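Side-chain contact in 6-aminohexanoate-cyclic-dimer hydrolase (Arthrobacter sp., PDB 3A2Q), which hydrolyses the cyclic dimer of 6-aminohexanoate, a nylon-6 by-product, to the linear dimer, as a member of the amidase family: residues Leu187-Arg191 against Gly192-Pro196. The protein carries 1 engineered substitution. Sequence-based numbering, arbitrary orientation.
Sequences LKPTR and GRISP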
loop_
_atom_site.group_PDB
_atom_site.type_symbol
_atom_site.label_atom_id
_atom_site.label_comp_id
_atom_site.label_asym_id
_atom_site.label_seq_id
_atom_site.Cartn_x
_atom_site.Cartn_y
_atom_site.Cartn_z
ATOM N N LEU A 187 -3.161 -0.328 -5.089
ATOM C CA LEU A 187 -2.546 -1.343 -5.931
ATOM C C LEU A 187 -1.116 -1.703 -5.584
ATOM O O LEU A 187 -0.268 -0.822 -5.416
ATOM C CB LEU A 187 -2.573 -0.909 -7.400
ATOM C CG LEU A 187 -1.698 -1.750 -8.344
ATOM C CD1 LEU A 187 -2.378 -3.084 -8.622
ATOM C CD2 LEU A 187 -1.462 -0.994 -9.641
ATOM N N LYS A 188 -0.863 -3.006 -5.458
ATOM C CA LYS A 188 0.491 -3.517 -5.266
ATOM C C LYS A 188 0.756 -4.099 -6.658
ATOM O O LYS A 188 0.217 -5.153 -7.017
ATOM C CB LYS A 188 0.561 -4.668 -4.262
ATOM C CG LYS A 188 1.993 -5.206 -4.112
ATOM C CD LYS A 188 2.044 -6.615 -3.522
ATOM C CE LYS A 188 1.593 -7.671 -4.518
ATOM N NZ LYS A 188 2.490 -7.749 -5.712
ATOM N N PRO A 189 1.568 -3.414 -7.472
ATOM C CA PRO A 189 1.834 -3.943 -8.812
ATOM C C PRO A 189 2.693 -5.196 -8.801
ATOM O O PRO A 189 3.066 -5.713 -7.748
ATOM C CB PRO A 189 2.535 -2.779 -9.516
ATOM C CG PRO A 189 3.216 -2.063 -8.394
ATOM C CD PRO A 189 2.214 -2.109 -7.267
ATOM N N THR A 190 2.985 -5.687 -9.996
ATOM C CA THR A 190 3.832 -6.857 -10.164
ATOM C C THR A 190 5.198 -6.518 -9.582
ATOM O O THR A 190 5.643 -5.377 -9.672
ATOM C CB THR A 190 4.016 -7.165 -11.657
ATOM O OG1 THR A 190 2.744 -7.518 -12.218
ATOM C CG2 THR A 190 5.016 -8.299 -11.858
ATOM N N ARG A 191 5.859 -7.504 -8.992
ATOM C CA ARG A 191 7.188 -7.286 -8.432
ATOM C C ARG A 191 8.089 -6.742 -9.544
ATOM O O ARG A 191 8.083 -7.261 -10.658
ATOM C CB ARG A 191 7.749 -8.614 -7.904
ATOM C CG ARG A 191 9.225 -8.580 -7.505
ATOM C CD ARG A 191 9.673 -9.960 -7.042
ATOM N NE ARG A 191 9.038 -10.336 -5.781
ATOM C CZ ARG A 191 8.621 -11.560 -5.478
ATOM N NH1 ARG A 191 8.759 -12.556 -6.347
ATOM N NH2 ARG A 191 8.073 -11.792 -4.293
ATOM N N GLY A 192 8.850 -5.695 -9.241
ATOM C CA GLY A 192 9.747 -5.123 -10.228
ATOM C C GLY A 192 9.115 -4.124 -11.178
ATOM O O GLY A 192 9.749 -3.718 -12.156
ATOM N N ARG A 193 7.870 -3.732 -10.914
ATOM C CA ARG A 193 7.193 -2.763 -11.773
ATOM C C ARG A 193 7.657 -1.348 -11.446
ATOM O O ARG A 193 8.001 -0.574 -12.341
ATOM C CB ARG A 193 5.672 -2.844 -11.586
ATOM C CG ARG A 193 4.873 -1.868 -12.456
ATOM C CD ARG A 193 4.941 -2.239 -13.938
ATOM N NE ARG A 193 4.289 -3.520 -14.211
ATOM C CZ ARG A 193 4.499 -4.246 -15.306
ATOM N NH1 ARG A 193 5.345 -3.820 -16.236
ATOM N NH2 ARG A 193 3.875 -5.406 -15.466
ATOM N N ILE A 194 7.664 -1.017 -10.157
ATOM C CA ILE A 194 8.051 0.319 -9.701
ATOM C C ILE A 194 9.367 0.306 -8.943
ATOM O O ILE A 194 9.517 -0.421 -7.966
ATOM C CB ILE A 194 6.979 0.924 -8.767
ATOM C CG1 ILE A 194 5.619 0.932 -9.471
ATOM C CG2 ILE A 194 7.392 2.337 -8.345
ATOM C CD1 ILE A 194 4.489 1.547 -8.647
ATOM N N SER A 195 10.320 1.121 -9.383
ATOM C CA SER A 195 11.617 1.168 -8.724
ATOM C C SER A 195 11.598 1.872 -7.372
ATOM O O SER A 195 11.024 2.950 -7.238
ATOM C CB SER A 195 12.642 1.872 -9.607
ATOM O OG SER A 195 13.871 1.980 -8.919
ATOM N N PRO A 196 12.229 1.259 -6.351
ATOM C CA PRO A 196 12.314 1.813 -4.995
ATOM C C PRO A 196 13.703 2.432 -4.810
ATOM O O PRO A 196 14.058 2.862 -3.713
ATOM C CB PRO A 196 12.152 0.585 -4.122
ATOM C CG PRO A 196 12.957 -0.425 -4.892
ATOM C CD PRO A 196 12.577 -0.174 -6.345
HETATM O O HOH W 1 6.541 -2.745 -7.991
#
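A type II beta turn from Thr-190 to Arg-193 bends the chain sharply after strand 185-188 and shows how a turn brings side chains from its two arms together. Arg-193 N donates to Thr-190 O over 3.0 Å, at a bent N-H...O angle of 139°. Gly-192 takes the third position with a positive phi of 84°, the backbone shape typical of glycine in type II turns. A water extends the closure by one residue, giving a hydrogen to Thr-190 O and accepting one from Ile-194 N at 3.0 Å. Beside the turn, Pro-189 CB lies 3.8 Å from Arg-193 CB, while Pro-189 CG meets Ile-194 CD1 at 3.8 Å, these two side chains crossing at about a right angle. Ile-194 CG1 sits beside its backbone N (chi1 -56°), which, with extended chi2, brings CD1 to the proline ring's rim, not over a face. Thr-190 OG1 and Arg-193 NH2 stay 4.0 Å apart, yet OG1 is hydrogen-bonded to Glu-460 OE1, Arg-193 NE forms a salt bridge with OE2, and NH1 is hydrogen-bonded to Pro-241 O. Arg-193 and Ile-194 also pack on helix 219-229, Ile-194 touches strand 211-216, and Pro-189 meets the start of helix 460-473.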